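Local coordinates for protein purine nucleosidase, (IunH-1) (Sulfolobus solfataricus, PDB 3T8J) that belongs to the nucleosidase clan of proteins, with a mixed beta sheet wrapped by helices and a bound sodium ion, at residues A[296-299]-A[300-304]; A[234-237]-A[238-241]; A[110-113]-A[114-118]; A[13-16]-A[17-21]; A[74-78]-A[79-83]. All coordinates share one frame; numbering follows the deposited sequence. Where two conformers were deposited one is given.

Contact 1 of 5, residues A[296-299]-A[300-304]; sequences NKKS and FMEKI
Lys298 and Glu302 sit one turn apart and their side chains slant across each other. The Lys298 chain is fully extended, with CG anti to the backbone N (chi1 177°). Glu302 takes the other course: its CG turns back beside the backbone N (chi1 -70°). This sets Glu302 CG 3.2 Å from Lys298 O and brings Glu302 OE2 alongside the lysine chain, 3.6 Å from Lys298 CE. The ammonium Lys298 NZ runs on past the carboxylate and ends 4.8 Å from Glu302 OE2. The opposite charges are near but make no direct ion pair. On the next flank Lys297 and Met301 run alongside each other in one direction, with Lys297 CE 4.1 Å from Met301 CG. The Lys297 ammonium goes on to a salt bridge with Glu199. Ser299 O receives a weak bond from Lys303 N, and water 1 links that oxygen to Lys303 NZ. One face of the Phe300 ring is met by Ile304 CG1, and the ring packs on Ala239, Ile240 and Ala243 of helix 237-246. At the start, Asn296 OD1 accepts from Ser299 N at 3.0 Å, with the donor well above the carbonyl plane. Asn296 O then takes Phe300 N at 3.1 Å. This is the asparagine N-cap and first turns of helix 297-308, which follows strand 289-295 after the single cap residue.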
loop_
_atom_site.group_PDB
_atom_site.type_symbol
_atom_site.label_atom_id
_atom_site.label_comp_id
_atom_site.label_asym_id
_atom_site.label_seq_id
_atom_site.Cartn_x
_atom_site.Cartn_y
_atom_site.Cartn_z
ATOM N N ASN A 296 -18.504 -33.974 0.897
ATOM C CA ASN A 296 -18.613 -35.424 0.766
ATOM C C ASN A 296 -18.204 -35.807 -0.655
ATOM O O ASN A 296 -18.967 -35.599 -1.603
ATOM C CB ASN A 296 -20.058 -35.861 1.070
ATOM C CG ASN A 296 -20.226 -37.377 1.089
ATOM O OD1 ASN A 296 -19.669 -38.094 0.257
ATOM N ND2 ASN A 296 -21.007 -37.870 2.045
ATOM N N LYS A 297 -16.987 -36.344 -0.808
ATOM C CA LYS A 297 -16.450 -36.661 -2.134
ATOM C C LYS A 297 -17.307 -37.688 -2.868
ATOM O O LYS A 297 -17.526 -37.558 -4.080
ATOM C CB LYS A 297 -15.012 -37.181 -2.077
ATOM C CG LYS A 297 -14.347 -37.070 -3.457
ATOM C CD LYS A 297 -13.103 -37.878 -3.663
ATOM C CE LYS A 297 -12.729 -37.752 -5.144
ATOM N NZ LYS A 297 -11.558 -38.528 -5.517
ATOM N N LYS A 298 -17.768 -38.698 -2.142
ATOM C CA LYS A 298 -18.554 -39.770 -2.737
ATOM C C LYS A 298 -19.829 -39.210 -3.353
ATOM O O LYS A 298 -20.164 -39.529 -4.495
ATOM C CB LYS A 298 -18.893 -40.834 -1.691
ATOM C CG LYS A 298 -19.771 -41.961 -2.214
ATOM C CD LYS A 298 -19.871 -43.084 -1.200
ATOM C CE LYS A 298 -20.847 -44.167 -1.649
ATOM N NZ LYS A 298 -21.010 -45.238 -0.627
ATOM N N SER A 299 -20.518 -38.348 -2.606
ATOM C CA SER A 299 -21.748 -37.731 -3.099
ATOM C C SER A 299 -21.491 -36.866 -4.332
ATOM O O SER A 299 -22.284 -36.889 -5.271
ATOM C CB SER A 299 -22.425 -36.899 -2.001
ATOM O OG SER A 299 -22.873 -37.723 -0.945
ATOM N N PHE A 300 -20.387 -36.118 -4.326
ATOM C CA PHE A 300 -20.047 -35.284 -5.465
ATOM C C PHE A 300 -19.801 -36.131 -6.712
ATOM O O PHE A 300 -20.356 -35.865 -7.775
ATOM C CB PHE A 300 -18.821 -34.409 -5.174
ATOM C CG PHE A 300 -18.273 -33.754 -6.399
ATOM C CD1 PHE A 300 -19.031 -32.847 -7.117
ATOM C CD2 PHE A 300 -17.019 -34.077 -6.869
ATOM C CE1 PHE A 300 -18.548 -32.260 -8.269
ATOM C CE2 PHE A 300 -16.525 -33.506 -8.028
ATOM C CZ PHE A 300 -17.293 -32.597 -8.739
ATOM N N MET A 301 -18.991 -37.175 -6.581
ATOM C CA MET A 301 -18.670 -38.010 -7.742
ATOM C C MET A 301 -19.883 -38.768 -8.267
ATOM O O MET A 301 -19.973 -39.055 -9.452
ATOM C CB MET A 301 -17.511 -38.957 -7.435
ATOM C CG MET A 301 -16.171 -38.249 -7.291
ATOM S SD MET A 301 -15.656 -37.310 -8.753
ATOM C CE MET A 301 -15.268 -38.623 -9.917
ATOM N N GLU A 302 -20.833 -39.070 -7.392
ATOM C CA GLU A 302 -22.093 -39.658 -7.851
ATOM C C GLU A 302 -22.827 -38.721 -8.834
ATOM O O GLU A 302 -23.391 -39.201 -9.828
ATOM C CB GLU A 302 -22.977 -40.050 -6.661
ATOM C CG GLU A 302 -22.421 -41.246 -5.899
ATOM C CD GLU A 302 -23.268 -41.670 -4.698
ATOM O OE1 GLU A 302 -24.156 -40.893 -4.271
ATOM O OE2 GLU A 302 -23.047 -42.794 -4.183
ATOM N N LYS A 303 -22.803 -37.408 -8.570
ATOM C CA LYS A 303 -23.402 -36.422 -9.482
ATOM C C LYS A 303 -22.646 -36.386 -10.804
ATOM O O LYS A 303 -23.244 -36.240 -11.866
ATOM C CB LYS A 303 -23.413 -34.998 -8.889
ATOM C CG LYS A 303 -24.402 -34.706 -7.785
ATOM C CD LYS A 303 -25.864 -34.803 -8.241
ATOM C CE LYS A 303 -26.830 -34.284 -7.161
ATOM N NZ LYS A 303 -26.368 -34.641 -5.756
ATOM N N ILE A 304 -21.320 -36.514 -10.744
ATOM C CA ILE A 304 -20.513 -36.509 -11.967
ATOM C C ILE A 304 -20.788 -37.756 -12.839
ATOM O O ILE A 304 -21.038 -37.644 -14.043
ATOM C CB ILE A 304 -18.997 -36.402 -11.632
ATOM C CG1 ILE A 304 -18.673 -35.049 -10.963
ATOM C CG2 ILE A 304 -18.136 -36.641 -12.872
ATOM C CD1 ILE A 304 -18.941 -33.837 -11.816
HETATM O O HOH W 1 -25.090 -37.040 -5.089
#

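Contact 2 of 5, residues A[234-237]-A[238-241]; sequences HPHP and DAIT
Thr241 carries its OG1 beside the backbone N (chi1 -58°), which points the hydroxyl back at Pro237 O. His236 has CG anti to its own carbonyl carbon (chi1 -89°), and its ring therefore swings out beside Ala239. The setting is the N-terminus of helix 237-246, with His236 at the N-cap and Pro237 as first helical residue. Ala239 CB approaches the imidazole obliquely, 3.8 Å from His236 ND1. Both ring nitrogens are satisfied from outside: ND1 by Asp13 and NE2 by Tyr214. Asp13 also accepts from the amide of Ala239, so one carboxylate holds both the cap residue and the helix start. The contact is fully buried. Ile240 N donates to His236 O at 3.0 Å, and Ile240 CG1 lies 3.2 Å from His236 O. Pro237 O has two donors. Thr241 N gives Pro237 O a weak bond of 3.3 Å, and Thr241 OG1 donates to Pro237 O at 2.9 Å.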
loop_
_atom_site.group_PDB
_atom_site.type_symbol
_atom_site.label_atom_id
_atom_site.label_comp_id
_atom_site.label_asym_id
_atom_site.label_seq_id
_atom_site.Cartn_x
_atom_site.Cartn_y
_atom_site.Cartn_z
ATOM N N HIS A 234 -6.891 -34.175 -11.218
ATOM C CA HIS A 234 -7.336 -32.835 -11.573
ATOM C C HIS A 234 -8.462 -32.421 -10.634
ATOM O O HIS A 234 -9.191 -33.269 -10.105
ATOM C CB HIS A 234 -7.757 -32.698 -13.039
ATOM C CG HIS A 234 -9.007 -33.431 -13.407
ATOM N ND1 HIS A 234 -8.998 -34.685 -13.978
ATOM C CD2 HIS A 234 -10.304 -33.053 -13.346
ATOM C CE1 HIS A 234 -10.244 -35.058 -14.228
ATOM N NE2 HIS A 234 -11.054 -34.090 -13.843
ATOM N N PRO A 235 -8.582 -31.114 -10.415
ATOM C CA PRO A 235 -9.642 -30.627 -9.541
ATOM C C PRO A 235 -10.906 -30.221 -10.307
ATOM O O PRO A 235 -10.875 -30.070 -11.529
ATOM C CB PRO A 235 -8.994 -29.413 -8.903
ATOM C CG PRO A 235 -8.172 -28.834 -9.996
ATOM C CD PRO A 235 -7.648 -30.025 -10.775
ATOM N N HIS A 236 -12.001 -30.020 -9.561
ATOM C CA HIS A 236 -13.300 -29.596 -10.102
ATOM C C HIS A 236 -13.807 -28.365 -9.321
ATOM O O HIS A 236 -14.828 -28.430 -8.626
ATOM C CB HIS A 236 -14.314 -30.744 -9.985
ATOM C CG HIS A 236 -14.348 -31.675 -11.163
ATOM N ND1 HIS A 236 -14.580 -31.243 -12.453
ATOM C CD2 HIS A 236 -14.272 -33.031 -11.232
ATOM C CE1 HIS A 236 -14.608 -32.285 -13.269
ATOM N NE2 HIS A 236 -14.421 -33.383 -12.555
ATOM N N PRO A 237 -13.094 -27.232 -9.426
ATOM C CA PRO A 237 -13.489 -26.071 -8.629
ATOM C C PRO A 237 -14.923 -25.619 -8.898
ATOM O O PRO A 237 -15.712 -25.386 -7.952
ATOM C CB PRO A 237 -12.461 -24.991 -9.028
ATOM C CG PRO A 237 -11.947 -25.418 -10.359
ATOM C CD PRO A 237 -11.969 -26.935 -10.330
ATOM N N ASP A 238 -15.277 -25.456 -10.166
ATOM C CA ASP A 238 -16.609 -24.962 -10.538
ATOM C C ASP A 238 -17.685 -26.037 -10.415
ATOM O O ASP A 238 -18.795 -25.756 -9.957
ATOM C CB ASP A 238 -16.560 -24.390 -11.961
ATOM C CG ASP A 238 -15.462 -23.370 -12.126
ATOM O OD1 ASP A 238 -15.151 -22.630 -11.158
ATOM O OD2 ASP A 238 -14.860 -23.296 -13.224
ATOM N N ALA A 239 -17.359 -27.269 -10.786
ATOM C CA ALA A 239 -18.343 -28.335 -10.723
ATOM C C ALA A 239 -18.725 -28.688 -9.282
ATOM O O ALA A 239 -19.880 -29.015 -9.013
ATOM C CB ALA A 239 -17.838 -29.580 -11.503
ATOM N N ILE A 240 -17.772 -28.592 -8.352
ATOM C CA ILE A 240 -18.088 -28.750 -6.930
ATOM C C ILE A 240 -19.000 -27.626 -6.434
ATOM O O ILE A 240 -19.986 -27.885 -5.712
ATOM C CB ILE A 240 -16.811 -28.869 -6.069
ATOM C CG1 ILE A 240 -16.149 -30.226 -6.279
ATOM C CG2 ILE A 240 -17.149 -28.701 -4.568
ATOM C CD1 ILE A 240 -14.717 -30.348 -5.665
ATOM N N THR A 241 -18.692 -26.383 -6.819
ATOM C CA THR A 241 -19.520 -25.243 -6.437
ATOM C C THR A 241 -20.954 -25.459 -6.928
ATOM O O THR A 241 -21.917 -25.263 -6.194
ATOM C CB THR A 241 -18.961 -23.930 -7.006
ATOM O OG1 THR A 241 -17.607 -23.759 -6.537
ATOM C CG2 THR A 241 -19.828 -22.718 -6.596
#

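Contact 3 of 5, residues A[110-113]-A[114-118]; sequences NEYA and GELEF
Tyr112, Ala113 and Gly114 carry this link, in which the chain leaves helix 101-111 and turns into strand 116-120. Tyr112 is the first residue to drop out of helical geometry. Tyr112 O accepts from Glu115 N at 2.9 Å, a fairly straight bond with the donor tilted from the carbonyl plane. Leu116 N gives Tyr112 O a weak, bent bond of 3.0 Å. Ala113 and Gly114 fill the corners of this type II beta turn. At Gly114 phi is positive, at 87°, and a side chain there would jam against Ala113 O. Glycine is what these backbone angles call for. The apolar part of the contact is between Tyr112 and Leu116. Tyr112 CB meets Leu116 CB at 4.0 Å. The tyrosine CG lies beside its own backbone N (chi1 -60°), which leads the ring away from the turn. Leu116 CD1 stands obliquely to that ring, and Glu111 CG lies over one face, toward its rim. Farther out the ring meets His3. A single backbone oxygen thus takes up two amides of the reversal, while Tyr112 and Leu116 pack on Val29 of strand 27-33 in the sheet and Gly114 is exposed.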
loop_
_atom_site.group_PDB
_atom_site.type_symbol
_atom_site.label_atom_id
_atom_site.label_comp_id
_atom_site.label_asym_id
_atom_site.label_seq_id
_atom_site.Cartn_x
_atom_site.Cartn_y
_atom_site.Cartn_z
ATOM N N ASN A 110 -34.929 -8.337 -12.203
ATOM C CA ASN A 110 -36.298 -7.833 -12.134
ATOM C C ASN A 110 -37.313 -8.893 -12.529
ATOM O O ASN A 110 -38.332 -9.065 -11.843
ATOM C CB ASN A 110 -36.436 -6.594 -13.007
ATOM C CG ASN A 110 -35.933 -5.331 -12.318
ATOM O OD1 ASN A 110 -36.355 -5.033 -11.199
ATOM N ND2 ASN A 110 -35.145 -4.532 -13.021
ATOM N N GLU A 111 -37.063 -9.608 -13.629
ATOM C CA GLU A 111 -38.019 -10.615 -14.118
ATOM C C GLU A 111 -38.233 -11.747 -13.109
ATOM O O GLU A 111 -39.383 -12.220 -12.925
ATOM C CB GLU A 111 -37.540 -11.178 -15.462
ATOM C CG GLU A 111 -38.439 -12.289 -15.981
ATOM C CD GLU A 111 -38.107 -12.795 -17.384
ATOM O OE1 GLU A 111 -37.046 -12.434 -17.952
ATOM O OE2 GLU A 111 -38.922 -13.596 -17.923
ATOM N N TYR A 112 -37.153 -12.142 -12.427
ATOM C CA TYR A 112 -37.153 -13.235 -11.443
ATOM C C TYR A 112 -36.852 -12.752 -10.012
ATOM O O TYR A 112 -36.271 -13.490 -9.209
ATOM C CB TYR A 112 -36.150 -14.325 -11.869
ATOM C CG TYR A 112 -36.459 -14.952 -13.210
ATOM C CD1 TYR A 112 -37.389 -15.978 -13.313
ATOM C CD2 TYR A 112 -35.830 -14.512 -14.370
ATOM C CE1 TYR A 112 -37.673 -16.559 -14.547
ATOM C CE2 TYR A 112 -36.122 -15.083 -15.602
ATOM C CZ TYR A 112 -37.035 -16.099 -15.677
ATOM O OH TYR A 112 -37.320 -16.675 -16.909
ATOM N N ALA A 113 -37.332 -11.550 -9.673
ATOM C CA ALA A 113 -37.051 -10.935 -8.371
ATOM C C ALA A 113 -37.402 -11.871 -7.228
ATOM O O ALA A 113 -38.542 -12.390 -7.140
ATOM C CB ALA A 113 -37.799 -9.620 -8.222
ATOM N N GLY A 114 -36.426 -12.078 -6.354
ATOM C CA GLY A 114 -36.598 -12.894 -5.182
ATOM C C GLY A 114 -36.346 -14.367 -5.380
ATOM O O GLY A 114 -36.324 -15.122 -4.393
ATOM N N GLU A 115 -36.159 -14.795 -6.633
ATOM C CA GLU A 115 -35.910 -16.201 -6.921
ATOM C C GLU A 115 -34.615 -16.427 -7.714
ATOM O O GLU A 115 -34.098 -17.543 -7.740
ATOM C CB GLU A 115 -37.089 -16.800 -7.682
ATOM C CG GLU A 115 -38.436 -16.735 -6.938
ATOM C CD GLU A 115 -38.378 -17.270 -5.511
ATOM O OE1 GLU A 115 -37.565 -18.176 -5.217
ATOM O OE2 GLU A 115 -39.161 -16.784 -4.663
ATOM N N LEU A 116 -34.075 -15.378 -8.327
ATOM C CA LEU A 116 -32.895 -15.561 -9.188
ATOM C C LEU A 116 -31.667 -15.929 -8.362
ATOM O O LEU A 116 -31.372 -15.283 -7.350
ATOM C CB LEU A 116 -32.594 -14.302 -10.017
ATOM C CG LEU A 116 -31.580 -14.462 -11.152
ATOM C CD1 LEU A 116 -32.059 -15.481 -12.181
ATOM C CD2 LEU A 116 -31.314 -13.093 -11.771
ATOM N N GLU A 117 -30.922 -16.937 -8.826
ATOM C CA GLU A 117 -29.673 -17.319 -8.224
ATOM C C GLU A 117 -28.554 -17.070 -9.222
ATOM O O GLU A 117 -28.747 -17.229 -10.428
ATOM C CB GLU A 117 -29.709 -18.777 -7.769
ATOM C CG GLU A 117 -30.849 -19.010 -6.721
ATOM C CD GLU A 117 -30.899 -20.435 -6.193
ATOM O OE1 GLU A 117 -29.900 -20.869 -5.578
ATOM O OE2 GLU A 117 -31.962 -21.116 -6.361
ATOM N N PHE A 118 -27.403 -16.676 -8.714
ATOM C CA PHE A 118 -26.255 -16.312 -9.564
ATOM C C PHE A 118 -25.088 -17.241 -9.273
ATOM O O PHE A 118 -24.567 -17.266 -8.161
ATOM C CB PHE A 118 -25.856 -14.842 -9.309
ATOM C CG PHE A 118 -24.947 -14.255 -10.332
ATOM C CD1 PHE A 118 -25.454 -13.493 -11.378
ATOM C CD2 PHE A 118 -23.574 -14.418 -10.233
ATOM C CE1 PHE A 118 -24.601 -12.950 -12.344
ATOM C CE2 PHE A 118 -22.708 -13.873 -11.203
ATOM C CZ PHE A 118 -23.243 -13.115 -12.250
#

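Contact 4 of 5, residues A[13-16]-A[17-21]; sequences DDVL and SLYLL. With NA (sodium ion), chain B.
Asp14, whose backbone O accepts from Leu18 N at 3.0 Å, binds the sodium ion through OD1 at 2.3 Å. Water 2 also binds the metal, at 2.4 Å, and lies 2.8 Å from Asp14 OD2. Asp9, Ser122 and the carbonyl of Ile121 complete the site. OD2 is held in turn by the amide of Ala11. Next comes the helix that carries Asp14. Asp13 O takes two donors from Ser17: OG at 2.8 Å and N at 3.0 Å. The hydroxyl folds back because OG lies beside its own backbone N (chi1 -68°). Farther along, Val15 and Tyr19 lie side by side. Val15 CG1 sits over the ring face, 4.0 Å from the centroid of the Tyr19 ring, a CH-pi contact. Tyr19 OH is bonded to Ala50 O. Helix 12-23 is the crossover of the beta-alpha-beta unit between strands 3-8 and 27-33, and it packs against helices 40-53, 209-227 and 237-246.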
loop_
_atom_site.group_PDB
_atom_site.type_symbol
_atom_site.label_atom_id
_atom_site.label_comp_id
_atom_site.label_asym_id
_atom_site.label_seq_id
_atom_site.Cartn_x
_atom_site.Cartn_y
_atom_site.Cartn_z
ATOM N N ASP A 13 -14.370 -26.588 -16.916
ATOM C CA ASP A 13 -15.211 -26.783 -15.736
ATOM C C ASP A 13 -16.440 -25.872 -15.780
ATOM O O ASP A 13 -17.445 -26.160 -15.092
ATOM C CB ASP A 13 -14.417 -26.581 -14.432
ATOM C CG ASP A 13 -14.700 -27.660 -13.388
ATOM O OD1 ASP A 13 -14.842 -28.855 -13.742
ATOM O OD2 ASP A 13 -14.743 -27.338 -12.189
ATOM N N ASP A 14 -16.402 -24.796 -16.575
ATOM C CA ASP A 14 -17.602 -23.955 -16.811
ATOM C C ASP A 14 -18.606 -24.730 -17.663
ATOM O O ASP A 14 -19.798 -24.717 -17.409
ATOM C CB ASP A 14 -17.255 -22.632 -17.534
ATOM C CG ASP A 14 -16.215 -21.802 -16.817
ATOM O OD1 ASP A 14 -16.624 -20.862 -16.082
ATOM O OD2 ASP A 14 -14.984 -22.072 -16.976
ATOM N N VAL A 15 -18.112 -25.348 -18.749
ATOM C CA VAL A 15 -18.959 -26.203 -19.586
ATOM C C VAL A 15 -19.602 -27.315 -18.762
ATOM O O VAL A 15 -20.836 -27.526 -18.823
ATOM C CB VAL A 15 -18.179 -26.801 -20.778
ATOM C CG1 VAL A 15 -19.078 -27.832 -21.561
ATOM C CG2 VAL A 15 -17.722 -25.660 -21.695
ATOM N N LEU A 16 -18.810 -28.007 -17.944
ATOM C CA LEU A 16 -19.385 -29.082 -17.133
ATOM C C LEU A 16 -20.399 -28.576 -16.092
ATOM O O LEU A 16 -21.388 -29.242 -15.825
ATOM C CB LEU A 16 -18.291 -29.907 -16.458
ATOM C CG LEU A 16 -18.711 -31.327 -16.090
ATOM C CD1 LEU A 16 -18.763 -32.218 -17.342
ATOM C CD2 LEU A 16 -17.768 -31.937 -15.058
ATOM N N SER A 17 -20.152 -27.393 -15.548
ATOM C CA SER A 17 -21.093 -26.783 -14.580
ATOM C C SER A 17 -22.449 -26.435 -15.252
ATOM O O SER A 17 -23.531 -26.693 -14.673
ATOM C CB SER A 17 -20.463 -25.530 -13.966
ATOM O OG SER A 17 -19.362 -25.873 -13.133
ATOM N N LEU A 18 -22.398 -25.831 -16.437
ATOM C CA LEU A 18 -23.602 -25.560 -17.222
ATOM C C LEU A 18 -24.372 -26.869 -17.404
ATOM O O LEU A 18 -25.598 -26.940 -17.195
ATOM C CB LEU A 18 -23.222 -24.955 -18.578
ATOM C CG LEU A 18 -24.363 -24.798 -19.579
ATOM C CD1 LEU A 18 -25.429 -23.813 -19.122
ATOM C CD2 LEU A 18 -23.793 -24.379 -20.937
ATOM N N TYR A 19 -23.658 -27.918 -17.816
ATOM C CA TYR A 19 -24.298 -29.212 -18.063
ATOM C C TYR A 19 -24.888 -29.828 -16.783
ATOM O O TYR A 19 -25.950 -30.446 -16.837
ATOM C CB TYR A 19 -23.352 -30.173 -18.768
ATOM C CG TYR A 19 -23.019 -29.835 -20.206
ATOM C CD1 TYR A 19 -23.658 -28.808 -20.907
ATOM C CD2 TYR A 19 -22.087 -30.580 -20.895
ATOM C CE1 TYR A 19 -23.357 -28.537 -22.246
ATOM C CE2 TYR A 19 -21.781 -30.311 -22.235
ATOM C CZ TYR A 19 -22.422 -29.302 -22.905
ATOM O OH TYR A 19 -22.105 -29.055 -24.231
ATOM N N LEU A 20 -24.221 -29.668 -15.638
ATOM C CA LEU A 20 -24.736 -30.189 -14.371
ATOM C C LEU A 20 -26.093 -29.548 -14.078
ATOM O O LEU A 20 -27.033 -30.237 -13.676
ATOM C CB LEU A 20 -23.735 -29.942 -13.227
ATOM C CG LEU A 20 -23.834 -30.740 -11.921
ATOM C CD1 LEU A 20 -23.803 -32.247 -12.153
ATOM C CD2 LEU A 20 -22.724 -30.331 -10.937
ATOM N N LEU A 21 -26.195 -28.232 -14.289
ATOM C CA LEU A 21 -27.476 -27.550 -14.044
ATOM C C LEU A 21 -28.542 -28.092 -15.009
ATOM O O LEU A 21 -29.651 -28.455 -14.600
ATOM C CB LEU A 21 -27.363 -26.017 -14.186
ATOM C CG LEU A 21 -26.519 -25.248 -13.173
ATOM C CD1 LEU A 21 -26.394 -23.779 -13.626
ATOM C CD2 LEU A 21 -27.118 -25.337 -11.763
HETATM NA NA NA B . -15.365 -19.762 -14.510
HETATM O O HOH W 2 -13.692 -21.416 -14.607
#

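Contact 5 of 5, residues A[74-78]-A[79-83]; sequences TVEKV and HGKGG
Val75 O serves two amides at the start of the short helix 76-79. Val78 N donates to Val75 O at 2.9 Å, and His79 N donates to Val75 O at 3.3 Å, the latter in the carbonyl plane. Glu76 O accepts from Gly80 N at 2.8 Å, but the bond is bent and weak. Gly83 N then bonds Gly80 O at 3.0 Å and closes a type I turn. The amide of Lys81 is taken by Asp86, and Lys77 NZ bonds Asp280 O of the second subunit. Among the other side chains, Glu76 OE2 accepts from the amide of Ser39, and His79 ND1 is bonded to Glu12. Glu76 OE1 lies alongside Lys81, 3.8 Å from Lys81 CG, with the ammonium beyond salt-bridge range. Two valines pack against the imidazole. Val78 CG1 sits over one face, 3.7 Å from the centroid of the His79 ring, in a CH-pi contact. Val75 CG2 meets the ring edge in plane, 3.8 Å from His79 CD2. Val78 CG1 is anti to the backbone N (chi1 175°), which lays it on the ring. The arrangement is a one-turn helix that a positive-phi glycine, Gly80, ends just after its last residue, followed by a type I beta turn.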
loop_
_atom_site.group_PDB
_atom_site.type_symbol
_atom_site.label_atom_id
_atom_site.label_comp_id
_atom_site.label_asym_id
_atom_site.label_seq_id
_atom_site.Cartn_x
_atom_site.Cartn_y
_atom_site.Cartn_z
ATOM N N THR A 74 -4.382 -14.078 -19.025
ATOM C CA THR A 74 -5.049 -15.325 -19.322
ATOM C C THR A 74 -4.116 -16.508 -18.975
ATOM O O THR A 74 -2.898 -16.318 -18.804
ATOM C CB THR A 74 -5.504 -15.377 -20.769
ATOM O OG1 THR A 74 -4.364 -15.162 -21.617
ATOM C CG2 THR A 74 -6.599 -14.314 -21.045
ATOM N N VAL A 75 -4.694 -17.699 -18.858
ATOM C CA VAL A 75 -3.969 -18.915 -18.504
ATOM C C VAL A 75 -4.247 -20.088 -19.490
ATOM O O VAL A 75 -4.656 -21.196 -19.099
ATOM C CB VAL A 75 -4.184 -19.307 -17.029
ATOM C CG1 VAL A 75 -3.373 -18.349 -16.110
ATOM C CG2 VAL A 75 -5.669 -19.286 -16.674
ATOM N N GLU A 76 -4.017 -19.833 -20.777
ATOM C CA GLU A 76 -4.139 -20.898 -21.775
ATOM C C GLU A 76 -3.119 -22.020 -21.531
ATOM O O GLU A 76 -3.338 -23.147 -21.980
ATOM C CB GLU A 76 -4.091 -20.331 -23.208
ATOM C CG GLU A 76 -5.372 -19.524 -23.537
ATOM C CD GLU A 76 -5.228 -18.519 -24.672
ATOM O OE1 GLU A 76 -4.311 -18.666 -25.499
ATOM O OE2 GLU A 76 -6.050 -17.573 -24.743
ATOM N N LYS A 77 -2.033 -21.750 -20.797
ATOM C CA LYS A 77 -1.112 -22.834 -20.411
ATOM C C LYS A 77 -1.822 -23.874 -19.522
ATOM O O LYS A 77 -1.493 -25.067 -19.533
ATOM C CB LYS A 77 0.163 -22.290 -19.744
ATOM C CG LYS A 77 -0.029 -21.665 -18.352
ATOM C CD LYS A 77 1.257 -21.097 -17.796
ATOM C CE LYS A 77 1.081 -20.413 -16.443
ATOM N NZ LYS A 77 2.420 -19.917 -15.942
ATOM N N VAL A 78 -2.782 -23.401 -18.713
ATOM C CA VAL A 78 -3.485 -24.255 -17.781
ATOM C C VAL A 78 -4.609 -25.033 -18.467
ATOM O O VAL A 78 -4.783 -26.226 -18.207
ATOM C CB VAL A 78 -4.086 -23.390 -16.616
ATOM C CG1 VAL A 78 -4.950 -24.252 -15.677
ATOM C CG2 VAL A 78 -2.985 -22.659 -15.810
ATOM N N HIS A 79 -5.373 -24.364 -19.330
ATOM C CA HIS A 79 -6.630 -24.918 -19.889
ATOM C C HIS A 79 -6.563 -25.276 -21.374
ATOM O O HIS A 79 -7.529 -25.807 -21.912
ATOM C CB HIS A 79 -7.796 -23.925 -19.698
ATOM C CG HIS A 79 -8.029 -23.529 -18.276
ATOM N ND1 HIS A 79 -8.731 -24.323 -17.389
ATOM C CD2 HIS A 79 -7.642 -22.435 -17.578
ATOM C CE1 HIS A 79 -8.761 -23.733 -16.205
ATOM N NE2 HIS A 79 -8.098 -22.590 -16.288
ATOM N N GLY A 80 -5.451 -24.982 -22.030
ATOM C CA GLY A 80 -5.349 -25.081 -23.497
ATOM C C GLY A 80 -5.793 -23.802 -24.190
ATOM O O GLY A 80 -6.536 -23.004 -23.620
ATOM N N LYS A 81 -5.367 -23.608 -25.443
ATOM C CA LYS A 81 -5.744 -22.391 -26.176
ATOM C C LYS A 81 -7.251 -22.198 -26.256
ATOM O O LYS A 81 -7.741 -21.061 -26.232
ATOM C CB LYS A 81 -5.147 -22.358 -27.596
ATOM C CG LYS A 81 -5.360 -20.990 -28.302
ATOM C CD LYS A 81 -4.628 -20.930 -29.654
ATOM C CE LYS A 81 -4.841 -19.588 -30.387
ATOM N NZ LYS A 81 -3.883 -18.534 -29.931
ATOM N N GLY A 82 -8.001 -23.295 -26.357
ATOM C CA GLY A 82 -9.435 -23.214 -26.518
ATOM C C GLY A 82 -10.183 -23.412 -25.210
ATOM O O GLY A 82 -11.409 -23.483 -25.199
ATOM N N GLY A 83 -9.449 -23.566 -24.119
ATOM C CA GLY A 83 -10.086 -23.720 -22.783
ATOM C C GLY A 83 -10.509 -25.149 -22.446
ATOM O O GLY A 83 -10.855 -25.461 -21.287
#

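Along the chain the order is contact 4, 5, 3, 2, 1. Contacts 4, 2 and 1 form one mutually touching group. The centre of contact 2 is about 10 Å from that of contact 4 and about 11 Å from that of contact 1, and contact 1 is about 15 Å from contact 4. Phe300 also touches His236, and Ile304 reaches Leu16. Helices 12-23, 237-246 and 297-308 are thereby joined from the sodium site to the periphery. Contact 5 touches none of the others; its nearest atoms are about 6 Å from contact 4. Contact 3 lies on the opposite side of the chain's centre from contact 5, about 33 Å between centres, where a helix feeds a strand of the central sheet.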